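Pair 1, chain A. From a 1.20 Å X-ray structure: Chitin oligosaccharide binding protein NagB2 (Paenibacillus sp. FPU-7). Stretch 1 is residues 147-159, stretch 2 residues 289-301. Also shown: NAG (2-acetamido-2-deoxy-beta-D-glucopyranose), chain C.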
# COMPACT_ATOMS: atom_id res chain seq x y z
N PHE A 147 1.46 -2.09 6.86
CA PHE A 147 1.00 -2.99 5.81
C PHE A 147 2.03 -4.08 5.56
O PHE A 147 3.23 -3.91 5.80
CB PHE A 147 0.70 -2.26 4.47
CG PHE A 147 1.93 -1.97 3.64
CD1 PHE A 147 2.76 -0.88 3.93
CD2 PHE A 147 2.27 -2.79 2.59
CE1 PHE A 147 3.89 -0.64 3.19
CE2 PHE A 147 3.42 -2.55 1.84
CZ PHE A 147 4.23 -1.49 2.15
N VAL A 148 1.53 -5.21 5.06
CA VAL A 148 2.32 -6.15 4.27
C VAL A 148 1.52 -6.44 3.01
O VAL A 148 0.30 -6.22 2.96
CB VAL A 148 2.64 -7.47 5.01
CG1 VAL A 148 3.63 -7.21 6.14
CG2 VAL A 148 1.39 -8.16 5.51
N GLU A 149 2.21 -6.94 1.97
CA GLU A 149 1.58 -7.46 0.76
C GLU A 149 1.90 -8.94 0.64
O GLU A 149 2.99 -9.36 1.00
CB GLU A 149 2.02 -6.68 -0.50
CG GLU A 149 1.58 -5.22 -0.46
CD GLU A 149 1.94 -4.40 -1.66
OE1 GLU A 149 2.38 -4.97 -2.70
OE2 GLU A 149 1.79 -3.15 -1.56
N GLY A 150 0.91 -9.69 0.15
CA GLY A 150 1.04 -11.12 0.01
C GLY A 150 -0.20 -11.67 -0.66
O GLY A 150 -1.05 -10.92 -1.12
N PHE A 151 -0.29 -13.00 -0.72
CA PHE A 151 -1.40 -13.69 -1.38
C PHE A 151 -2.49 -14.06 -0.39
O PHE A 151 -2.30 -14.95 0.45
CB PHE A 151 -0.93 -14.96 -2.09
CG PHE A 151 -0.17 -14.71 -3.36
CD1 PHE A 151 -0.82 -14.41 -4.54
CD2 PHE A 151 1.21 -14.80 -3.36
CE1 PHE A 151 -0.10 -14.19 -5.71
CE2 PHE A 151 1.93 -14.59 -4.52
CZ PHE A 151 1.27 -14.29 -5.70
N TYR A 152 -3.64 -13.41 -0.50
CA TYR A 152 -4.86 -13.98 0.04
C TYR A 152 -5.27 -15.13 -0.88
O TYR A 152 -5.11 -15.04 -2.10
CB TYR A 152 -5.95 -12.92 0.02
CG TYR A 152 -5.74 -11.76 0.96
CD1 TYR A 152 -6.22 -11.77 2.26
CD2 TYR A 152 -5.09 -10.60 0.51
CE1 TYR A 152 -6.07 -10.68 3.10
CE2 TYR A 152 -4.93 -9.54 1.33
CZ TYR A 152 -5.42 -9.57 2.62
OH TYR A 152 -5.26 -8.45 3.42
N TYR A 153 -5.78 -16.22 -0.32
CA TYR A 153 -6.18 -17.34 -1.17
C TYR A 153 -7.41 -18.04 -0.62
O TYR A 153 -7.73 -17.99 0.57
CB TYR A 153 -5.01 -18.31 -1.43
CG TYR A 153 -4.76 -19.36 -0.37
CD1 TYR A 153 -4.00 -19.06 0.76
CD2 TYR A 153 -5.20 -20.66 -0.54
CE1 TYR A 153 -3.73 -20.03 1.70
CE2 TYR A 153 -4.93 -21.64 0.40
CZ TYR A 153 -4.18 -21.32 1.51
OH TYR A 153 -3.91 -22.30 2.43
N ASN A 154 -8.13 -18.66 -1.55
CA ASN A 154 -9.36 -19.38 -1.26
C ASN A 154 -9.03 -20.84 -0.98
O ASN A 154 -8.61 -21.57 -1.88
CB ASN A 154 -10.30 -19.19 -2.44
CG ASN A 154 -11.66 -19.77 -2.21
OD1 ASN A 154 -11.80 -20.85 -1.62
ND2 ASN A 154 -12.68 -19.04 -2.61
N THR A 155 -9.19 -21.24 0.27
CA THR A 155 -8.81 -22.58 0.68
C THR A 155 -9.75 -23.62 0.07
O THR A 155 -9.34 -24.77 -0.13
CB THR A 155 -8.81 -22.69 2.21
OG1 THR A 155 -10.04 -22.18 2.75
CG2 THR A 155 -7.65 -21.92 2.81
N LYS A 156 -11.00 -23.23 -0.21
CA LYS A 156 -11.94 -24.14 -0.87
C LYS A 156 -11.56 -24.38 -2.32
O LYS A 156 -11.53 -25.52 -2.78
CB LYS A 156 -13.34 -23.52 -0.78
CG LYS A 156 -14.56 -24.33 -1.19
CD LYS A 156 -14.73 -24.09 -2.66
CE LYS A 156 -16.02 -24.56 -3.27
NZ LYS A 156 -16.04 -24.34 -4.78
N LEU A 157 -11.29 -23.30 -3.07
CA LEU A 157 -10.92 -23.48 -4.47
C LEU A 157 -9.60 -24.22 -4.58
O LEU A 157 -9.42 -25.05 -5.48
CB LEU A 157 -10.84 -22.13 -5.16
CG LEU A 157 -12.16 -21.39 -5.36
CD1 LEU A 157 -11.90 -20.01 -5.93
CD2 LEU A 157 -13.14 -22.16 -6.26
N PHE A 158 -8.64 -23.94 -3.69
CA PHE A 158 -7.40 -24.71 -3.70
C PHE A 158 -7.69 -26.20 -3.52
O PHE A 158 -7.20 -27.03 -4.27
CB PHE A 158 -6.43 -24.21 -2.61
CG PHE A 158 -5.47 -23.12 -3.06
CD1 PHE A 158 -5.90 -22.05 -3.83
CD2 PHE A 158 -4.13 -23.16 -2.70
CE1 PHE A 158 -5.03 -21.03 -4.21
CE2 PHE A 158 -3.25 -22.16 -3.09
CZ PHE A 158 -3.70 -21.10 -3.86
N ALA A 159 -8.51 -26.54 -2.51
CA ALA A 159 -8.89 -27.94 -2.29
C ALA A 159 -9.61 -28.53 -3.51
O ALA A 159 -9.37 -29.69 -3.87
CB ALA A 159 -9.75 -28.07 -1.04
N THR A 289 -18.11 -14.04 -0.07
CA THR A 289 -18.47 -15.44 0.06
C THR A 289 -17.30 -16.30 0.50
O THR A 289 -17.51 -17.49 0.77
CB THR A 289 -19.01 -15.99 -1.27
OG1 THR A 289 -18.03 -15.78 -2.29
CG2 THR A 289 -20.35 -15.33 -1.66
N VAL A 290 -16.09 -15.75 0.57
CA VAL A 290 -14.90 -16.49 0.95
C VAL A 290 -14.50 -16.26 2.40
O VAL A 290 -13.46 -16.79 2.83
CB VAL A 290 -13.72 -16.15 0.00
CG1 VAL A 290 -14.17 -16.29 -1.46
CG2 VAL A 290 -13.15 -14.76 0.27
N LYS A 291 -15.29 -15.52 3.18
CA LYS A 291 -14.88 -15.08 4.50
C LYS A 291 -14.60 -16.24 5.45
O LYS A 291 -13.83 -16.05 6.41
CB LYS A 291 -15.94 -14.16 5.11
CG LYS A 291 -17.22 -14.87 5.50
CD LYS A 291 -18.31 -13.89 5.89
CE LYS A 291 -19.61 -14.59 6.33
NZ LYS A 291 -19.40 -15.54 7.46
N ASP A 292 -15.17 -17.42 5.22
CA ASP A 292 -14.92 -18.58 6.06
C ASP A 292 -14.06 -19.64 5.36
O ASP A 292 -13.91 -20.75 5.88
CB ASP A 292 -16.22 -19.20 6.57
CG ASP A 292 -17.07 -18.20 7.30
OD1 ASP A 292 -16.56 -17.55 8.22
OD2 ASP A 292 -18.27 -18.07 6.97
N ASN A 293 -13.47 -19.30 4.21
CA ASN A 293 -12.65 -20.21 3.43
C ASN A 293 -11.49 -19.45 2.79
O ASN A 293 -11.25 -19.53 1.59
CB ASN A 293 -13.47 -20.91 2.35
CG ASN A 293 -14.48 -21.86 2.92
OD1 ASN A 293 -14.15 -23.01 3.27
ND2 ASN A 293 -15.71 -21.41 3.05
N VAL A 294 -10.74 -18.71 3.62
CA VAL A 294 -9.67 -17.84 3.15
C VAL A 294 -8.42 -18.04 4.02
O VAL A 294 -8.50 -18.17 5.25
CB VAL A 294 -10.13 -16.36 3.07
CG1 VAL A 294 -10.63 -15.83 4.43
CG2 VAL A 294 -9.05 -15.48 2.49
N GLY A 295 -7.27 -18.09 3.36
CA GLY A 295 -5.97 -18.17 4.00
C GLY A 295 -5.03 -17.14 3.39
O GLY A 295 -5.45 -16.28 2.60
N TYR A 296 -3.75 -17.25 3.72
CA TYR A 296 -2.78 -16.27 3.28
C TYR A 296 -1.41 -16.91 3.21
O TYR A 296 -1.08 -17.75 4.05
CB TYR A 296 -2.73 -15.13 4.29
CG TYR A 296 -1.91 -13.93 3.92
CD1 TYR A 296 -2.46 -12.89 3.18
CD2 TYR A 296 -0.59 -13.80 4.34
CE1 TYR A 296 -1.73 -11.76 2.89
CE2 TYR A 296 0.15 -12.68 4.06
CZ TYR A 296 -0.43 -11.66 3.32
OH TYR A 296 0.30 -10.52 3.09
N PHE A 297 -0.60 -16.48 2.23
CA PHE A 297 0.80 -16.85 2.20
C PHE A 297 1.63 -15.71 1.62
O PHE A 297 1.18 -15.00 0.72
CB PHE A 297 1.08 -18.18 1.46
CG PHE A 297 0.56 -18.26 0.05
CD1 PHE A 297 -0.73 -18.69 -0.22
CD2 PHE A 297 1.41 -17.97 -1.03
CE1 PHE A 297 -1.19 -18.81 -1.53
CE2 PHE A 297 0.95 -18.08 -2.35
CZ PHE A 297 -0.35 -18.51 -2.59
N ARG A 298 2.83 -15.55 2.17
CA ARG A 298 3.74 -14.57 1.62
C ARG A 298 4.27 -15.07 0.27
O ARG A 298 4.17 -16.24 -0.09
CB ARG A 298 4.85 -14.25 2.60
CG ARG A 298 5.95 -15.26 2.70
CD ARG A 298 7.18 -14.64 3.42
NE ARG A 298 8.10 -15.68 3.82
CZ ARG A 298 8.07 -16.34 4.98
NH1 ARG A 298 7.17 -16.05 5.91
NH2 ARG A 298 8.96 -17.28 5.20
N PHE A 299 4.78 -14.13 -0.50
CA PHE A 299 5.29 -14.45 -1.82
C PHE A 299 6.26 -15.63 -1.73
O PHE A 299 7.13 -15.63 -0.86
CB PHE A 299 5.98 -13.22 -2.43
CG PHE A 299 6.25 -13.39 -3.90
CD1 PHE A 299 7.41 -14.02 -4.33
CD2 PHE A 299 5.32 -13.00 -4.84
CE1 PHE A 299 7.64 -14.24 -5.67
CE2 PHE A 299 5.54 -13.23 -6.18
CZ PHE A 299 6.70 -13.85 -6.59
N PRO A 300 6.13 -16.64 -2.59
CA PRO A 300 6.95 -17.85 -2.44
C PRO A 300 8.41 -17.65 -2.85
O PRO A 300 8.77 -16.75 -3.60
CB PRO A 300 6.28 -18.84 -3.39
CG PRO A 300 5.64 -17.96 -4.45
CD PRO A 300 5.16 -16.75 -3.69
N ASN A 301 9.26 -18.55 -2.36
CA ASN A 301 10.70 -18.45 -2.57
C ASN A 301 11.11 -18.91 -3.97
O ASN A 301 10.83 -20.05 -4.37
CB ASN A 301 11.44 -19.25 -1.50
CG ASN A 301 11.32 -18.64 -0.10
OD1 ASN A 301 11.06 -17.45 0.04
ND2 ASN A 301 11.45 -19.47 0.91
C1 NAG C . -1.02 1.79 -1.59
C2 NAG C . -0.45 2.57 -2.74
C3 NAG C . 0.78 1.87 -3.32
C4 NAG C . 1.80 1.60 -2.21
C5 NAG C . 1.14 0.84 -1.06
C6 NAG C . 2.06 0.62 0.12
C7 NAG C . -1.90 4.02 -4.08
C8 NAG C . -2.91 4.09 -5.20
N2 NAG C . -1.44 2.80 -3.78
O3 NAG C . 1.33 2.70 -4.33
O4 NAG C . 2.88 0.81 -2.68
O5 NAG C . -0.01 1.57 -0.61
O6 NAG C . 2.52 1.85 0.66
O7 NAG C . -1.52 5.02 -3.48
O HOH W 1 -1.41 -8.51 2.54
O HOH W 2 4.59 -11.44 0.20
O HOH W 3 -11.72 -24.17 3.51

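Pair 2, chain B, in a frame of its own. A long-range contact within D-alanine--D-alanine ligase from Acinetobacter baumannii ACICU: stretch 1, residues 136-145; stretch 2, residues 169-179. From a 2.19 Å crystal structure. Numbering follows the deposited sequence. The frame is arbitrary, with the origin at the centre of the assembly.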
# COMPACT_ATOMS: atom_id res chain seq x y z
N PRO B 136 11.10 22.12 -18.86
CA PRO B 136 11.82 21.58 -17.70
C PRO B 136 11.04 20.48 -16.93
O PRO B 136 9.85 20.26 -17.19
CB PRO B 136 12.05 22.82 -16.83
CG PRO B 136 11.38 23.97 -17.53
CD PRO B 136 10.43 23.39 -18.53
N VAL B 137 11.73 19.78 -16.02
CA VAL B 137 11.12 18.77 -15.13
C VAL B 137 11.51 19.04 -13.68
O VAL B 137 12.39 19.86 -13.40
CB VAL B 137 11.50 17.30 -15.51
CG1 VAL B 137 11.21 17.01 -16.97
CG2 VAL B 137 12.95 16.99 -15.17
N ILE B 138 10.85 18.33 -12.77
CA ILE B 138 11.17 18.38 -11.35
C ILE B 138 11.56 16.96 -10.96
O ILE B 138 10.86 16.01 -11.32
CB ILE B 138 10.00 18.94 -10.48
CG1 ILE B 138 10.31 18.80 -8.99
CG2 ILE B 138 8.67 18.25 -10.78
CD1 ILE B 138 9.40 19.62 -8.09
N ILE B 139 12.70 16.84 -10.28
CA ILE B 139 13.23 15.56 -9.77
C ILE B 139 12.89 15.47 -8.29
O ILE B 139 13.28 16.35 -7.52
CB ILE B 139 14.79 15.46 -9.92
CG1 ILE B 139 15.24 15.67 -11.39
CG2 ILE B 139 15.33 14.15 -9.36
CD1 ILE B 139 14.73 14.63 -12.37
N LYS B 140 12.15 14.44 -7.89
CA LYS B 140 11.76 14.28 -6.47
C LYS B 140 11.94 12.85 -5.98
O LYS B 140 11.77 11.92 -6.77
CB LYS B 140 10.32 14.80 -6.22
CG LYS B 140 9.25 14.38 -7.21
CD LYS B 140 7.87 14.94 -6.85
CE LYS B 140 7.73 16.42 -7.18
NZ LYS B 140 6.32 16.89 -7.02
N PRO B 141 12.29 12.68 -4.68
CA PRO B 141 12.33 11.32 -4.14
C PRO B 141 10.91 10.80 -4.09
O PRO B 141 9.99 11.54 -3.73
CB PRO B 141 12.89 11.51 -2.72
CG PRO B 141 12.45 12.87 -2.33
CD PRO B 141 12.45 13.69 -3.61
N VAL B 142 10.76 9.54 -4.49
CA VAL B 142 9.46 8.89 -4.59
C VAL B 142 8.74 8.77 -3.23
O VAL B 142 7.50 8.88 -3.19
CB VAL B 142 9.63 7.50 -5.24
CG1 VAL B 142 8.35 6.69 -5.15
CG2 VAL B 142 10.08 7.66 -6.69
N HIS B 143 9.48 8.55 -2.14
CA HIS B 143 8.87 8.09 -0.88
C HIS B 143 8.81 9.09 0.27
O HIS B 143 8.05 8.85 1.22
CB HIS B 143 9.51 6.79 -0.37
CG HIS B 143 9.10 5.57 -1.14
ND1 HIS B 143 9.96 4.90 -1.99
CD2 HIS B 143 7.92 4.91 -1.19
CE1 HIS B 143 9.33 3.88 -2.53
NE2 HIS B 143 8.09 3.86 -2.06
N GLU B 144 9.54 10.21 0.21
CA GLU B 144 9.49 11.19 1.32
C GLU B 144 8.08 11.75 1.69
O GLU B 144 7.91 12.32 2.78
CB GLU B 144 10.51 12.33 1.12
CG GLU B 144 11.95 11.92 1.40
CD GLU B 144 12.31 11.82 2.90
OE1 GLU B 144 11.46 11.42 3.73
OE2 GLU B 144 13.47 12.12 3.26
N GLY B 145 7.09 11.56 0.79
CA GLY B 145 5.66 11.73 1.08
C GLY B 145 5.23 13.10 1.56
O GLY B 145 5.93 14.08 1.32
N HIS B 169 17.74 10.72 0.11
CA HIS B 169 16.45 10.37 0.73
C HIS B 169 15.79 9.10 0.16
O HIS B 169 14.85 8.59 0.78
CB HIS B 169 15.45 11.54 0.59
CG HIS B 169 15.96 12.85 1.13
ND1 HIS B 169 16.37 13.88 0.30
CD2 HIS B 169 16.15 13.29 2.39
CE1 HIS B 169 16.77 14.90 1.04
NE2 HIS B 169 16.65 14.57 2.31
N ASP B 170 16.28 8.59 -0.99
CA ASP B 170 15.59 7.51 -1.72
C ASP B 170 16.46 6.82 -2.79
O ASP B 170 17.05 7.48 -3.63
CB ASP B 170 14.36 8.11 -2.42
CG ASP B 170 13.08 7.37 -2.08
OD1 ASP B 170 12.99 6.15 -2.34
OD2 ASP B 170 12.15 8.04 -1.59
N ALA B 171 16.53 5.49 -2.76
CA ALA B 171 17.09 4.72 -3.88
C ALA B 171 16.29 4.96 -5.17
O ALA B 171 16.88 5.08 -6.25
CB ALA B 171 17.09 3.23 -3.56
N VAL B 172 14.96 5.05 -5.04
CA VAL B 172 14.04 5.29 -6.18
C VAL B 172 13.54 6.77 -6.25
O VAL B 172 13.10 7.37 -5.26
CB VAL B 172 12.90 4.21 -6.24
CG1 VAL B 172 12.11 4.13 -4.93
CG2 VAL B 172 12.00 4.43 -7.45
N VAL B 173 13.65 7.36 -7.45
CA VAL B 173 13.47 8.81 -7.70
C VAL B 173 12.61 8.95 -8.98
O VAL B 173 12.71 8.11 -9.90
CB VAL B 173 14.85 9.50 -7.85
CG1 VAL B 173 14.74 10.93 -8.34
CG2 VAL B 173 15.62 9.48 -6.52
N MET B 174 11.73 9.96 -9.03
CA MET B 174 10.92 10.26 -10.25
C MET B 174 11.21 11.64 -10.83
O MET B 174 11.30 12.61 -10.09
CB MET B 174 9.40 10.12 -10.04
CG MET B 174 8.77 10.91 -8.90
SD MET B 174 7.07 11.51 -9.17
CE MET B 174 6.32 10.23 -10.18
N ALA B 175 11.38 11.69 -12.15
CA ALA B 175 11.38 12.95 -12.88
C ALA B 175 9.95 13.19 -13.37
O ALA B 175 9.43 12.39 -14.15
CB ALA B 175 12.36 12.92 -14.04
N GLU B 176 9.33 14.26 -12.90
CA GLU B 176 7.97 14.64 -13.29
C GLU B 176 8.04 15.89 -14.20
O GLU B 176 8.84 16.81 -13.94
CB GLU B 176 7.17 14.93 -12.01
CG GLU B 176 5.67 15.18 -12.16
CD GLU B 176 4.99 15.58 -10.84
OE1 GLU B 176 3.81 15.22 -10.64
OE2 GLU B 176 5.62 16.27 -9.99
N LYS B 177 7.21 15.91 -15.26
CA LYS B 177 7.05 17.10 -16.14
C LYS B 177 6.70 18.36 -15.37
O LYS B 177 5.70 18.36 -14.66
CB LYS B 177 5.94 16.83 -17.16
CG LYS B 177 5.52 18.01 -18.02
CD LYS B 177 4.73 17.57 -19.25
CE LYS B 177 3.82 18.68 -19.82
NZ LYS B 177 4.14 18.95 -21.25
N TRP B 178 7.48 19.44 -15.50
CA TRP B 178 7.18 20.70 -14.79
C TRP B 178 5.93 21.30 -15.39
O TRP B 178 5.76 21.27 -16.60
CB TRP B 178 8.33 21.72 -14.90
CG TRP B 178 8.11 22.99 -14.10
CD1 TRP B 178 7.63 24.18 -14.57
CD2 TRP B 178 8.37 23.19 -12.70
NE1 TRP B 178 7.57 25.11 -13.56
CE2 TRP B 178 8.02 24.53 -12.40
CE3 TRP B 178 8.86 22.37 -11.67
CZ2 TRP B 178 8.15 25.07 -11.10
CZ3 TRP B 178 8.99 22.91 -10.38
CH2 TRP B 178 8.64 24.24 -10.11
N ILE B 179 5.03 21.81 -14.56
CA ILE B 179 3.94 22.61 -15.06
C ILE B 179 4.00 23.98 -14.38
O ILE B 179 4.23 24.07 -13.16
CB ILE B 179 2.57 21.89 -14.97
CG1 ILE B 179 2.10 21.78 -13.52
CG2 ILE B 179 2.62 20.56 -15.74
CD1 ILE B 179 1.29 20.53 -13.19

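On matched backbones, pair 1 fills one face of its two-stranded ladder with aromatic rings, whereas pair 2 places a salt bridge there. In pair 1 the ring of A:Phe297 lies between those of A:Phe151 and A:Tyr153; in pair 2 the matching positions are B:Glu176, B:Ile138 and B:Lys140, and B:Lys140 NZ meets B:Glu176 OE2 at 3.1 Å.

The scaffold beneath is common to both. Fourteen central residues superpose with an RMSD of 0.9 Å, and the strands run antiparallel, at 151° in pair 1 and 155° in pair 2. Hydrogen-bonded partners correspond: A:Phe151 with A:Phe297 matches B:Ile138 with B:Glu176, and A:Tyr153 with A:Gly295 matches B:Lys140 with B:Met174. Each exchanges two backbone bonds, so the same ladder is built with different side chains. It also extends by one further bond at equivalent places: A:Thr155 N donates to A:Asn293 O (3.0 Å), and B:Val142 N to B:Val172 O (3.3 Å).

On the face bearing A:Phe151, A:Tyr153 and A:Phe297, and in pair 2 B:Ile138, B:Lys140 and B:Glu176, the residue across the ladder affects the room available. A:Gly295 leaves space for the ring of A:Tyr153: an ideal CB there would lie 2.8 Å from A:Tyr153 CE1, a clash. That ring receives the edge of A:Phe297 in an offset edge-to-face pair, while A:Phe151 CB sits over the A:Phe297 ring, 3.7 Å from its centroid. In pair 2 the glycine position holds B:Met174, whose CG approaches B:Lys140 CG at 3.9 Å; the lysine's aliphatic part packs here while its amino group reaches the carboxylate.

On the face bearing A:Tyr152 and A:Tyr296, the edge of the latter ring points toward the face of the former, with centroids 5.2 Å apart. The matched B:Ile139 and B:Ala175 fill the space differently: the small alanine is met by the isoleucine, whose CD1 comes within 3.4 Å of B:Ala175 CB. A:Tyr296 reaches farther, and a water bridges its OH (2.7 Å) to A:Val148 O (2.9 Å).

At the end of the ladder the solutions diverge again. A:Asn154 caps the helix that follows, its OD1 accepting from A:Leu157 N at 2.9 Å and, weakly, from A:Lys156 N. Its counterpart, B:Pro141, leads into a loop, which is tied across the contact instead: B:Asp170 OD2 accepts from B:His143 N at 2.8 Å, and B:Asp170 OD1 from B:His143 ND1 at 3.3 Å. The general lesson is that a backbone ladder fixes where side chains start, while their chemistry determines how the space is filled.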